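Local coordinates for protein Exo-beta-1,3-glucanase (Streptomyces sp. SirexAA-E, PDB 4PEY) that cleaves glucose units from the non-reducing ends of beta-1,3-glucans such as laminarin, as a secreted exo-glucanase of glycoside hydrolase family 55, at residues A[81-85]-A[248-253]; A[111-117]-A[133-139]; A[193-197]-A[213-217]; A[294-300]-A[321-326]; A[440-446]-A[477-483]. The protein carries 1 engineered substitution. All coordinates share one frame; numbering follows the deposited sequence. Where two conformers were deposited one is given.

Interaction 1 of 5, residues A[81-85]-A[248-253]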
# COMPACT_ATOMS: atom_id res chain seq x y z
N GLY A 81 -15.04 4.04 16.49
CA GLY A 81 -16.37 4.53 16.19
C GLY A 81 -16.81 4.10 14.81
O GLY A 81 -16.01 3.63 14.00
N LEU A 82 -18.10 4.26 14.53
CA LEU A 82 -18.61 4.01 13.20
C LEU A 82 -18.11 5.10 12.26
O LEU A 82 -17.87 4.86 11.07
CB LEU A 82 -20.14 3.95 13.21
CG LEU A 82 -20.80 3.58 11.88
CD1 LEU A 82 -20.34 2.21 11.39
CD2 LEU A 82 -22.31 3.63 12.05
N ASN A 83 -17.93 6.30 12.81
CA ASN A 83 -17.47 7.45 12.05
C ASN A 83 -16.20 8.05 12.67
O ASN A 83 -15.98 7.93 13.88
CB ASN A 83 -18.59 8.50 11.98
CG ASN A 83 -19.76 8.04 11.12
OD1 ASN A 83 -20.87 7.83 11.61
ND2 ASN A 83 -19.50 7.88 9.82
N PRO A 84 -15.35 8.69 11.85
CA PRO A 84 -14.07 9.20 12.37
C PRO A 84 -14.23 10.20 13.53
O PRO A 84 -13.47 10.15 14.49
CB PRO A 84 -13.44 9.88 11.15
CG PRO A 84 -14.10 9.25 9.97
CD PRO A 84 -15.49 8.91 10.39
N ASP A 85 -15.22 11.08 13.45
CA ASP A 85 -15.37 12.10 14.49
C ASP A 85 -15.90 11.51 15.81
O ASP A 85 -15.98 12.22 16.81
CB ASP A 85 -16.28 13.23 14.01
CG ASP A 85 -15.62 14.08 12.93
OD1 ASP A 85 -14.60 14.75 13.24
OD2 ASP A 85 -16.10 14.07 11.78
N TRP A 248 -18.15 9.04 4.31
CA TRP A 248 -18.79 9.24 5.62
C TRP A 248 -19.19 10.69 5.87
O TRP A 248 -19.82 11.00 6.89
CB TRP A 248 -17.85 8.77 6.73
CG TRP A 248 -16.46 9.36 6.59
CD1 TRP A 248 -15.40 8.80 5.92
CD2 TRP A 248 -15.99 10.61 7.11
NE1 TRP A 248 -14.30 9.64 6.00
CE2 TRP A 248 -14.64 10.75 6.73
CE3 TRP A 248 -16.58 11.63 7.87
CZ2 TRP A 248 -13.87 11.86 7.08
CZ3 TRP A 248 -15.81 12.74 8.22
CH2 TRP A 248 -14.47 12.84 7.82
N GLY A 249 -18.84 11.58 4.95
CA GLY A 249 -19.15 13.00 5.10
C GLY A 249 -20.63 13.34 5.27
O GLY A 249 -20.97 14.32 5.93
N ASN A 250 -21.51 12.53 4.67
CA ASN A 250 -22.94 12.79 4.71
C ASN A 250 -23.69 11.82 5.61
O ASN A 250 -24.80 11.39 5.29
CB ASN A 250 -23.53 12.74 3.30
CG ASN A 250 -22.99 13.84 2.40
OD1 ASN A 250 -22.78 14.97 2.84
ND2 ASN A 250 -22.74 13.50 1.14
N GLY A 251 -23.08 11.47 6.74
CA GLY A 251 -23.73 10.62 7.72
C GLY A 251 -23.61 9.14 7.42
O GLY A 251 -22.60 8.69 6.87
N THR A 252 -24.65 8.40 7.78
CA THR A 252 -24.68 6.93 7.76
C THR A 252 -24.02 6.30 6.53
O THR A 252 -24.59 6.28 5.45
CB THR A 252 -26.13 6.40 7.84
OG1 THR A 252 -26.73 6.42 6.54
CG2 THR A 252 -26.96 7.26 8.79
N PRO A 253 -22.80 5.79 6.70
CA PRO A 253 -22.09 5.16 5.59
C PRO A 253 -22.78 3.88 5.12
O PRO A 253 -23.25 3.09 5.93
CB PRO A 253 -20.70 4.86 6.17
CG PRO A 253 -20.93 4.78 7.64
CD PRO A 253 -22.01 5.76 7.95
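L82 brings its branched end near the ring of P253, a light apolar touch on the outside of the first of the two tandem beta-helices of the GH55 fold. The contact joins two loops, one at the corner between strands 75-79 and 87-94, the other between strands 231-243 and 255-259, and F235 lies under both L82 and P253. At N83, CG sits beside the backbone N (chi1 -69°) and the amide reaches between the second loop's two ends. Its ND2 lies 3.6 Å from W248 CB and rests near the P253 ring. P84 carries the main packing: its CG sits over the indole's six-membered ring, 3.7 Å from the W248 centroid, a CH-pi contact suited to a rigid proline, whose ring C-H groups are slightly polarised by the amide nitrogen. W248 fixes its rotation with a hydrogen bond from NE1 to D160 O, and starts a type I turn that ends at G251. With an alanine here, the face under P84 would probably be lost and D160 O left without this donor. D85 divides its carboxylate: OD1 is hydrogen-bonded to H138 ND1, while OD2 approaches the indole obliquely, 3.8 Å from W248 CZ3.

Interaction 2 of 5, residues A[111-117]-A[133-139]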
# COMPACT_ATOMS: atom_id res chain seq x y z
N SER A 111 0.21 2.50 10.28
CA SER A 111 -1.06 2.98 9.74
C SER A 111 -1.87 3.79 10.72
O SER A 111 -1.76 3.61 11.93
CB SER A 111 -1.91 1.80 9.25
OG SER A 111 -2.25 0.95 10.33
N ALA A 112 -2.71 4.68 10.17
CA ALA A 112 -3.69 5.45 10.95
C ALA A 112 -5.04 5.36 10.27
O ALA A 112 -5.12 5.50 9.05
CB ALA A 112 -3.27 6.91 11.07
N GLU A 113 -6.09 5.12 11.04
CA GLU A 113 -7.43 5.00 10.48
C GLU A 113 -8.54 5.43 11.46
O GLU A 113 -8.46 5.18 12.65
CB GLU A 113 -7.68 3.55 10.03
CG GLU A 113 -9.02 3.28 9.35
CD GLU A 113 -9.08 1.91 8.70
OE1 GLU A 113 -8.46 0.95 9.23
OE2 GLU A 113 -9.73 1.78 7.64
N ASN A 114 -9.56 6.10 10.93
CA ASN A 114 -10.82 6.28 11.65
C ASN A 114 -10.70 7.10 12.94
O ASN A 114 -11.27 6.76 13.98
CB ASN A 114 -11.44 4.90 11.96
CG ASN A 114 -12.93 4.98 12.28
OD1 ASN A 114 -13.64 5.86 11.79
ND2 ASN A 114 -13.41 4.05 13.11
N LEU A 115 -9.96 8.20 12.83
CA LEU A 115 -9.79 9.14 13.93
C LEU A 115 -10.00 10.57 13.45
O LEU A 115 -9.72 10.88 12.28
CB LEU A 115 -8.38 9.04 14.54
CG LEU A 115 -7.99 7.76 15.26
CD1 LEU A 115 -6.48 7.67 15.38
CD2 LEU A 115 -8.63 7.71 16.63
N ALA A 116 -10.47 11.43 14.35
CA ALA A 116 -10.45 12.87 14.11
C ALA A 116 -9.31 13.48 14.93
O ALA A 116 -9.13 13.12 16.11
CB ALA A 116 -11.79 13.51 14.47
N LEU A 117 -8.53 14.36 14.31
CA LEU A 117 -7.37 14.96 14.96
C LEU A 117 -7.50 16.48 15.05
O LEU A 117 -7.85 17.14 14.07
CB LEU A 117 -6.08 14.62 14.21
CG LEU A 117 -5.82 13.15 13.92
CD1 LEU A 117 -4.51 13.02 13.16
CD2 LEU A 117 -5.77 12.33 15.20
N PRO A 133 -0.43 3.71 5.29
CA PRO A 133 -1.72 4.29 4.90
C PRO A 133 -2.38 5.18 5.95
O PRO A 133 -2.25 4.98 7.16
CB PRO A 133 -2.59 3.05 4.64
CG PRO A 133 -1.99 1.99 5.52
CD PRO A 133 -0.51 2.24 5.43
N PHE A 134 -3.11 6.16 5.44
CA PHE A 134 -3.81 7.18 6.21
C PHE A 134 -5.24 7.16 5.66
O PHE A 134 -5.50 7.72 4.59
CB PHE A 134 -3.10 8.52 6.02
CG PHE A 134 -3.46 9.62 7.00
CD1 PHE A 134 -2.78 9.75 8.20
CD2 PHE A 134 -4.41 10.58 6.66
CE1 PHE A 134 -3.06 10.79 9.08
CE2 PHE A 134 -4.69 11.63 7.54
CZ PHE A 134 -4.02 11.73 8.75
N ARG A 135 -6.15 6.47 6.36
CA ARG A 135 -7.52 6.23 5.86
C ARG A 135 -8.60 6.72 6.81
O ARG A 135 -8.47 6.59 8.02
CB ARG A 135 -7.76 4.73 5.65
CG ARG A 135 -6.97 4.06 4.55
CD ARG A 135 -7.30 2.56 4.52
NE ARG A 135 -6.51 1.83 3.52
CZ ARG A 135 -6.84 1.68 2.24
NH1 ARG A 135 -7.96 2.22 1.76
NH2 ARG A 135 -6.03 0.99 1.44
N ARG A 136 -9.69 7.24 6.25
CA ARG A 136 -10.88 7.58 7.04
C ARG A 136 -10.49 8.48 8.22
O ARG A 136 -10.95 8.29 9.35
CB ARG A 136 -11.58 6.30 7.54
CG ARG A 136 -13.06 6.45 7.87
CD ARG A 136 -13.63 5.15 8.46
NE ARG A 136 -15.05 5.24 8.80
CZ ARG A 136 -16.04 5.03 7.94
NH1 ARG A 136 -17.30 5.13 8.33
NH2 ARG A 136 -15.76 4.71 6.68
N MET A 137 -9.65 9.47 7.94
CA MET A 137 -9.20 10.41 8.96
C MET A 137 -9.88 11.76 8.78
O MET A 137 -10.13 12.19 7.65
CB MET A 137 -7.67 10.60 8.88
CG MET A 137 -6.88 9.31 9.12
SD MET A 137 -6.94 8.71 10.82
CE MET A 137 -5.95 9.94 11.67
N HIS A 138 -10.13 12.45 9.89
CA HIS A 138 -10.57 13.84 9.83
C HIS A 138 -9.55 14.72 10.53
O HIS A 138 -9.47 14.70 11.76
CB HIS A 138 -11.95 14.05 10.47
CG HIS A 138 -12.46 15.45 10.33
ND1 HIS A 138 -13.42 15.99 11.16
CD2 HIS A 138 -12.12 16.43 9.46
CE1 HIS A 138 -13.67 17.23 10.79
NE2 HIS A 138 -12.88 17.53 9.77
N VAL A 139 -8.78 15.48 9.76
CA VAL A 139 -7.80 16.38 10.38
C VAL A 139 -8.39 17.78 10.44
O VAL A 139 -8.65 18.40 9.40
CB VAL A 139 -6.46 16.40 9.61
CG1 VAL A 139 -5.46 17.29 10.35
CG2 VAL A 139 -5.91 14.99 9.46
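M137 tucks its side chain back under the neighbouring strand, with bends at chi2 and chi3 (both -70°) that carry CE in among A112, L115 and L117. The closest of these is L117 CD1, 3.7 Å from M137 CE. The sulfur faces the turning backbone, M137 SD taking a weak hydrogen bond from L115 N (3.7 Å), while M137 CG lies over the outer part of one face of the F134 ring. A flexible, unbranched methionine can follow this bent path between the three side chains; an alanine here would probably leave a gap among them and deprive L115 N of its sulfur partner. N114 and R136 stand side by side and point the same way, amide and guanidinium planes 67° apart, with a weak bond from R136 NE, in one of its two conformers, to N114 OD1 (3.4 Å). Their firmer partners are G81 O for N114 ND2 and L82 O for R136 NH1. Both have left-handed backbones, turning the two chains at stacked corners of the parallel beta-helix. E113 and R135 cross without pairing, committed instead to K222 and D370. Strand 110-113 lies between strands 75-79 and 134-135, and strand 116-118 between 87-94 and 138-144.

Interaction 3 of 5, residues A[193-197]-A[213-217]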
# COMPACT_ATOMS: atom_id res chain seq x y z
N THR A 193 -0.72 12.66 -7.54
CA THR A 193 -1.90 12.18 -8.25
C THR A 193 -3.13 12.18 -7.33
O THR A 193 -3.04 11.85 -6.13
CB THR A 193 -1.64 10.76 -8.84
OG1 THR A 193 -0.62 10.84 -9.83
CG2 THR A 193 -2.90 10.17 -9.47
N PHE A 194 -4.27 12.57 -7.90
CA PHE A 194 -5.54 12.69 -7.18
C PHE A 194 -6.64 12.02 -7.99
O PHE A 194 -6.74 12.24 -9.20
CB PHE A 194 -5.91 14.17 -6.99
CG PHE A 194 -4.79 15.02 -6.46
CD1 PHE A 194 -3.84 15.57 -7.32
CD2 PHE A 194 -4.69 15.30 -5.10
CE1 PHE A 194 -2.80 16.35 -6.83
CE2 PHE A 194 -3.65 16.09 -4.60
CZ PHE A 194 -2.71 16.62 -5.47
N SER A 195 -7.48 11.21 -7.35
CA SER A 195 -8.74 10.81 -8.00
C SER A 195 -9.89 10.97 -7.01
O SER A 195 -9.80 10.50 -5.89
CB SER A 195 -8.68 9.38 -8.56
OG SER A 195 -8.50 8.39 -7.56
N GLY A 196 -10.94 11.67 -7.42
CA GLY A 196 -12.09 11.89 -6.55
C GLY A 196 -11.80 12.75 -5.33
O GLY A 196 -12.40 12.57 -4.28
N VAL A 197 -10.87 13.70 -5.46
CA VAL A 197 -10.50 14.53 -4.33
C VAL A 197 -11.08 15.93 -4.46
O VAL A 197 -10.69 16.71 -5.33
CB VAL A 197 -8.96 14.62 -4.17
CG1 VAL A 197 -8.58 15.53 -3.00
CG2 VAL A 197 -8.38 13.22 -3.99
N LEU A 213 -7.83 13.41 -11.52
CA LEU A 213 -9.02 12.77 -12.07
C LEU A 213 -10.23 13.16 -11.21
O LEU A 213 -10.16 13.10 -9.98
CB LEU A 213 -8.86 11.25 -12.10
CG LEU A 213 -7.84 10.62 -13.06
CD1 LEU A 213 -6.40 10.99 -12.75
CD2 LEU A 213 -7.97 9.12 -13.01
N GLU A 214 -11.33 13.55 -11.85
CA GLU A 214 -12.51 14.02 -11.13
C GLU A 214 -13.09 12.94 -10.20
O GLU A 214 -13.54 13.25 -9.09
CB GLU A 214 -13.57 14.50 -12.12
CG GLU A 214 -14.86 15.00 -11.49
CD GLU A 214 -14.74 16.42 -10.94
OE1 GLU A 214 -13.69 17.06 -11.16
OE2 GLU A 214 -15.71 16.89 -10.30
N THR A 215 -13.09 11.70 -10.66
CA THR A 215 -13.61 10.58 -9.87
C THR A 215 -12.68 9.37 -9.92
O THR A 215 -11.83 9.26 -10.81
CB THR A 215 -15.01 10.13 -10.34
OG1 THR A 215 -14.94 9.64 -11.70
CG2 THR A 215 -16.01 11.27 -10.26
N THR A 216 -12.87 8.46 -8.97
CA THR A 216 -12.22 7.16 -9.00
C THR A 216 -13.20 6.16 -9.63
O THR A 216 -14.33 6.06 -9.17
CB THR A 216 -11.82 6.71 -7.58
OG1 THR A 216 -11.10 7.76 -6.92
CG2 THR A 216 -10.95 5.45 -7.64
N PRO A 217 -12.77 5.44 -10.69
CA PRO A 217 -13.72 4.60 -11.45
C PRO A 217 -14.53 3.67 -10.56
O PRO A 217 -15.76 3.58 -10.68
CB PRO A 217 -12.80 3.80 -12.39
CG PRO A 217 -11.61 4.66 -12.57
CD PRO A 217 -11.43 5.45 -11.30
O HOH W 1 -9.37 14.62 -7.75
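S195 and T216 meet through their hydroxyls, OG to OG1 at 2.8 Å, at the tight, buried end of the contact. Each has a further partner, Y176 OH for S195 and D179 OD1 for T216; small hydroxyl side chains suit a buried place where polar groups meet one another. With OG between the backbone N and the carbonyl carbon (chi1 63°), S195 points it at the threonine. G196 follows with a left-handed backbone, which glycine tolerates easily; a CB here would also come tightly against T216 OG1. Its N-H reaches L213 O at 3.0 Å, and L213 N gives a nearly straight bond of 2.8 Å to F194 O. These are the parallel bonds of successive coils in the first beta-helix, and at S195 and G196 the chain turns the corner from one face of the coil to the next. Beyond G196 the direct bonds between the chains cease, and a water lies between them, accepting from V197 N at 2.9 Å and donating to L213 O, which bridges the two chains. On the solvent side E214 is exposed and directs its side chain away from the other segment, as befits a charged residue; its backbone O accepts from R244 NH1. T215 also points away. L213 keeps CB 4.0 Å from S195 CB, and its side chain also touches I453, from the second beta-helix.

Interaction 4 of 5, residues A[294-300]-A[321-326]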
# COMPACT_ATOMS: atom_id res chain seq x y z
N VAL A 294 3.34 -20.22 7.95
CA VAL A 294 2.41 -21.23 7.45
C VAL A 294 3.16 -22.26 6.60
O VAL A 294 4.06 -21.92 5.84
CB VAL A 294 1.25 -20.59 6.64
CG1 VAL A 294 0.39 -19.71 7.53
CG2 VAL A 294 1.77 -19.79 5.44
N ASP A 295 2.81 -23.54 6.75
CA ASP A 295 3.49 -24.59 5.99
C ASP A 295 2.69 -25.01 4.75
O ASP A 295 3.11 -25.87 3.98
CB ASP A 295 3.78 -25.80 6.87
CG ASP A 295 2.53 -26.49 7.38
OD1 ASP A 295 1.42 -25.93 7.24
OD2 ASP A 295 2.67 -27.60 7.93
N GLN A 296 1.53 -24.38 4.58
CA GLN A 296 0.72 -24.55 3.38
C GLN A 296 -0.03 -23.24 3.14
O GLN A 296 -0.16 -22.43 4.06
CB GLN A 296 -0.27 -25.72 3.52
CG GLN A 296 -1.30 -25.50 4.60
CD GLN A 296 -2.26 -26.66 4.75
OE1 GLN A 296 -3.19 -26.82 3.95
NE2 GLN A 296 -2.05 -27.48 5.77
N PRO A 297 -0.50 -23.02 1.90
CA PRO A 297 -1.19 -21.74 1.66
C PRO A 297 -2.45 -21.54 2.49
O PRO A 297 -3.20 -22.49 2.75
CB PRO A 297 -1.56 -21.82 0.17
CG PRO A 297 -0.58 -22.77 -0.41
CD PRO A 297 -0.32 -23.78 0.66
N ILE A 298 -2.67 -20.31 2.92
CA ILE A 298 -3.98 -19.90 3.41
C ILE A 298 -4.90 -19.81 2.20
O ILE A 298 -4.59 -19.10 1.24
CB ILE A 298 -3.92 -18.56 4.17
CG1 ILE A 298 -3.11 -18.72 5.46
CG2 ILE A 298 -5.32 -18.01 4.44
CD1 ILE A 298 -2.62 -17.40 6.04
N GLU A 299 -6.00 -20.55 2.25
CA GLU A 299 -6.92 -20.62 1.12
C GLU A 299 -8.25 -19.96 1.47
O GLU A 299 -8.93 -20.36 2.42
CB GLU A 299 -7.15 -22.07 0.70
CG GLU A 299 -5.86 -22.77 0.31
CD GLU A 299 -6.08 -24.03 -0.48
OE1 GLU A 299 -7.25 -24.44 -0.63
OE2 GLU A 299 -5.07 -24.61 -0.95
N ILE A 300 -8.60 -18.93 0.71
CA ILE A 300 -9.88 -18.25 0.89
C ILE A 300 -10.73 -18.52 -0.35
O ILE A 300 -10.57 -17.86 -1.38
CB ILE A 300 -9.68 -16.74 1.11
CG1 ILE A 300 -8.80 -16.49 2.33
CG2 ILE A 300 -11.03 -16.03 1.27
CD1 ILE A 300 -8.48 -15.04 2.56
N VAL A 321 6.03 -22.39 -0.13
CA VAL A 321 4.62 -22.37 -0.52
C VAL A 321 4.15 -20.95 -0.80
O VAL A 321 4.80 -19.96 -0.48
CB VAL A 321 3.69 -23.00 0.56
CG1 VAL A 321 4.14 -24.42 0.90
CG2 VAL A 321 3.62 -22.13 1.83
N THR A 322 2.99 -20.87 -1.44
CA THR A 322 2.29 -19.61 -1.63
C THR A 322 1.64 -19.23 -0.28
O THR A 322 1.09 -20.10 0.39
CB THR A 322 1.24 -19.76 -2.75
OG1 THR A 322 1.91 -20.15 -3.96
CG2 THR A 322 0.46 -18.47 -2.97
N ALA A 323 1.74 -17.97 0.14
CA ALA A 323 1.20 -17.56 1.44
C ALA A 323 -0.33 -17.50 1.43
O ALA A 323 -0.98 -17.92 2.40
CB ALA A 323 1.77 -16.20 1.86
N LEU A 324 -0.89 -16.95 0.36
CA LEU A 324 -2.31 -16.67 0.30
C LEU A 324 -2.86 -16.94 -1.09
O LEU A 324 -2.36 -16.40 -2.07
CB LEU A 324 -2.58 -15.21 0.70
CG LEU A 324 -4.03 -14.74 0.63
CD1 LEU A 324 -4.89 -15.53 1.61
CD2 LEU A 324 -4.11 -13.25 0.93
N LYS A 325 -3.89 -17.79 -1.16
CA LYS A 325 -4.57 -18.07 -2.41
C LYS A 325 -6.06 -17.75 -2.28
O LYS A 325 -6.74 -18.36 -1.47
CB LYS A 325 -4.40 -19.54 -2.81
CG LYS A 325 -3.01 -19.93 -3.23
CD LYS A 325 -3.00 -21.37 -3.73
CE LYS A 325 -1.64 -21.75 -4.30
NZ LYS A 325 -1.70 -23.05 -5.02
N VAL A 326 -6.54 -16.80 -3.06
CA VAL A 326 -7.98 -16.54 -3.11
C VAL A 326 -8.58 -17.30 -4.29
O VAL A 326 -8.03 -17.30 -5.39
CB VAL A 326 -8.28 -15.03 -3.25
CG1 VAL A 326 -9.77 -14.79 -3.20
CG2 VAL A 326 -7.57 -14.24 -2.15
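L324 slips one methyl under the neighbouring strand, CD1 lying 3.7 Å from I300 CD1 and close to I298 CG2 as well. CG stands anti to the backbone N (chi1 178°) and beside the carbonyl carbon, which carries the branch toward both isoleucines. I298, L324, I300 and V326 share this buried face of the second beta-helix, where branched aliphatic chains fill the interior. On the other face, K325 runs extended alongside P297, CG to CB 4.2 Å, and its ammonium stops well short of E299. Three backbone bonds join the parallel strands. K325 N to I298 O is almost linear at 2.8 Å, whereas I298 N comes from well above the carbonyl plane to the O of A323, which lies just before strand 324-326. Before them P297 lies across T322 O, CA and CB 3.1 and 3.2 Å from it. Strand 298-300 is the outermost of its sheet, and N276 of helix 272-280 bonds to its outer edge, OD1 accepting from E299 N and ND2 donating to P297 O. With no N-H on P297, T322 O is buried with no hydrogen-bond partner and meets C-H groups of the proline instead, a cost that the surrounding packing probably has to offset.

Interaction 5 of 5, residues A[440-446]-A[477-483]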
# COMPACT_ATOMS: atom_id res chain seq x y z
N LYS A 440 13.67 -8.45 -12.58
CA LYS A 440 13.14 -8.32 -13.94
C LYS A 440 11.97 -7.33 -13.96
O LYS A 440 12.13 -6.20 -13.49
CB LYS A 440 12.77 -9.70 -14.49
CG LYS A 440 14.00 -10.62 -14.53
CD LYS A 440 13.77 -11.92 -15.27
CE LYS A 440 15.05 -12.75 -15.29
NZ LYS A 440 16.17 -12.04 -15.97
N TYR A 441 10.82 -7.71 -14.52
CA TYR A 441 9.69 -6.77 -14.60
C TYR A 441 9.02 -6.56 -13.24
O TYR A 441 8.46 -7.50 -12.67
CB TYR A 441 8.61 -7.27 -15.57
CG TYR A 441 9.01 -7.41 -17.01
CD1 TYR A 441 9.39 -6.31 -17.76
CD2 TYR A 441 8.95 -8.65 -17.65
CE1 TYR A 441 9.73 -6.44 -19.10
CE2 TYR A 441 9.28 -8.78 -18.98
CZ TYR A 441 9.68 -7.67 -19.70
OH TYR A 441 10.01 -7.82 -21.03
N ASP A 442 9.03 -5.33 -12.74
CA ASP A 442 8.34 -5.06 -11.48
C ASP A 442 6.83 -5.30 -11.63
O ASP A 442 6.24 -5.98 -10.80
CB ASP A 442 8.63 -3.65 -11.00
CG ASP A 442 10.12 -3.35 -11.00
OD1 ASP A 442 10.67 -3.13 -12.10
OD2 ASP A 442 10.74 -3.35 -9.90
N VAL A 443 6.23 -4.76 -12.69
CA VAL A 443 4.83 -5.00 -12.99
C VAL A 443 4.69 -5.45 -14.44
O VAL A 443 5.28 -4.84 -15.34
CB VAL A 443 3.95 -3.74 -12.76
CG1 VAL A 443 2.51 -3.96 -13.24
CG2 VAL A 443 3.96 -3.35 -11.28
N GLN A 444 3.93 -6.52 -14.64
CA GLN A 444 3.56 -6.96 -15.98
C GLN A 444 2.04 -7.07 -16.05
O GLN A 444 1.40 -7.59 -15.14
CB GLN A 444 4.23 -8.29 -16.32
CG GLN A 444 3.87 -8.81 -17.71
CD GLN A 444 4.68 -10.04 -18.10
OE1 GLN A 444 5.34 -10.66 -17.27
NE2 GLN A 444 4.63 -10.38 -19.39
N TRP A 445 1.46 -6.55 -17.13
CA TRP A 445 0.01 -6.54 -17.29
C TRP A 445 -0.33 -7.26 -18.59
O TRP A 445 0.02 -6.79 -19.67
CB TRP A 445 -0.52 -5.11 -17.31
CG TRP A 445 -1.90 -4.96 -16.72
CD1 TRP A 445 -3.08 -5.45 -17.23
CD2 TRP A 445 -2.24 -4.25 -15.52
NE1 TRP A 445 -4.13 -5.09 -16.42
CE2 TRP A 445 -3.64 -4.35 -15.36
CE3 TRP A 445 -1.50 -3.54 -14.57
CZ2 TRP A 445 -4.32 -3.77 -14.29
CZ3 TRP A 445 -2.17 -2.96 -13.50
CH2 TRP A 445 -3.57 -3.08 -13.37
N SER A 446 -1.00 -8.41 -18.45
CA SER A 446 -1.35 -9.26 -19.58
C SER A 446 -2.85 -9.26 -19.85
O SER A 446 -3.30 -9.63 -20.94
CB SER A 446 -0.88 -10.70 -19.33
OG SER A 446 0.52 -10.74 -19.09
N TYR A 477 14.69 -4.40 -17.82
CA TYR A 477 13.29 -4.79 -17.83
C TYR A 477 12.44 -3.61 -17.39
O TYR A 477 12.72 -3.01 -16.35
CB TYR A 477 13.05 -5.97 -16.88
CG TYR A 477 13.71 -7.26 -17.31
CD1 TYR A 477 15.06 -7.48 -17.08
CD2 TYR A 477 12.97 -8.26 -17.92
CE1 TYR A 477 15.67 -8.67 -17.48
CE2 TYR A 477 13.55 -9.44 -18.31
CZ TYR A 477 14.90 -9.65 -18.09
OH TYR A 477 15.46 -10.84 -18.49
N ALA A 478 11.42 -3.26 -18.17
CA ALA A 478 10.52 -2.19 -17.76
C ALA A 478 10.02 -2.34 -16.32
O ALA A 478 9.79 -3.46 -15.84
CB ALA A 478 9.32 -2.11 -18.71
N ALA A 479 9.84 -1.22 -15.63
CA ALA A 479 9.16 -1.21 -14.34
C ALA A 479 7.67 -1.56 -14.49
O ALA A 479 7.05 -2.06 -13.56
CB ALA A 479 9.30 0.14 -13.69
N TYR A 480 7.12 -1.26 -15.67
CA TYR A 480 5.71 -1.46 -15.94
C TYR A 480 5.56 -1.84 -17.40
O TYR A 480 5.77 -1.01 -18.29
CB TYR A 480 4.92 -0.20 -15.59
CG TYR A 480 3.41 -0.29 -15.56
CD1 TYR A 480 2.66 -0.23 -16.74
CD2 TYR A 480 2.72 -0.35 -14.35
CE1 TYR A 480 1.27 -0.27 -16.71
CE2 TYR A 480 1.34 -0.40 -14.31
CZ TYR A 480 0.61 -0.34 -15.49
OH TYR A 480 -0.77 -0.36 -15.44
N LYS A 481 5.22 -3.10 -17.64
CA LYS A 481 5.11 -3.65 -18.98
C LYS A 481 3.68 -4.09 -19.27
O LYS A 481 3.11 -4.89 -18.54
CB LYS A 481 6.04 -4.86 -19.15
CG LYS A 481 5.85 -5.56 -20.49
CD LYS A 481 6.58 -6.87 -20.57
CE LYS A 481 6.36 -7.56 -21.92
NZ LYS A 481 7.00 -6.85 -23.06
N VAL A 482 3.12 -3.55 -20.35
CA VAL A 482 1.87 -4.03 -20.90
C VAL A 482 2.21 -4.94 -22.08
O VAL A 482 2.89 -4.50 -23.01
CB VAL A 482 0.96 -2.87 -21.36
CG1 VAL A 482 -0.36 -3.38 -21.93
CG2 VAL A 482 0.71 -1.92 -20.18
N ASP A 483 1.76 -6.19 -22.02
CA ASP A 483 2.08 -7.14 -23.09
C ASP A 483 1.64 -6.63 -24.46
O ASP A 483 0.62 -5.94 -24.58
CB ASP A 483 1.42 -8.50 -22.82
CG ASP A 483 2.11 -9.27 -21.71
OD1 ASP A 483 3.15 -8.79 -21.19
OD2 ASP A 483 1.61 -10.37 -21.38
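The Y441 ring is sandwiched: Y477 CD2 stands over the centre of one face, K481 CD lies over the opposite face, toward its rim, 3.3 Å from Y441 CZ, and A478 O comes in plane at the edge. The two tyrosines thus form an edge-to-face pair, planes 84° apart. Y477 in turn takes K440 CB on one face, and the lysine chain follows the ring until NZ bonds to Y477 OH at 2.9 Å. Long lysines suit these places, greasy over the rings and charged at the end. D483 OD1 uses the syn lone pair for the nearly straight bond from Q444 NE2 (2.8 Å; one of two modelled conformers), while S446 OG meets OD2 from above the carboxylate plane. On the inner face the Y480 hydroxyl lies against W445 and bonds to H489 and T452. D442, salt-bridged to K459, has its side chain about 5 Å from that of the substrate-binding E436. Strand 443-445 sits between 419-423 and 480-482 in a parallel sheet of the second beta-helix, with 512-513 beyond.

Overall arrangement
Interactions 1 to 3 belong to the first beta-helix and interactions 4 and 5 to the second. Interaction 2 is the most deeply buried, and joins successive coils through backbone bonds and a single methionine among aliphatic chains; interaction 1 touches it from outside, through D85 with H138 and G81 with N114, and closes the loop in which 2 and 3 are nested. Interaction 3, like 1, 4 and 5 only partly buried, runs from buried hydroxyls to a bridging water and an exposed turn. Interactions 4 and 5 share one parallel sheet: the former is aliphatic at an outermost strand, the latter aromatic and polar, nearer the substrate-binding residues. Interaction 1 alone lacks hydrogen bonds across its segments.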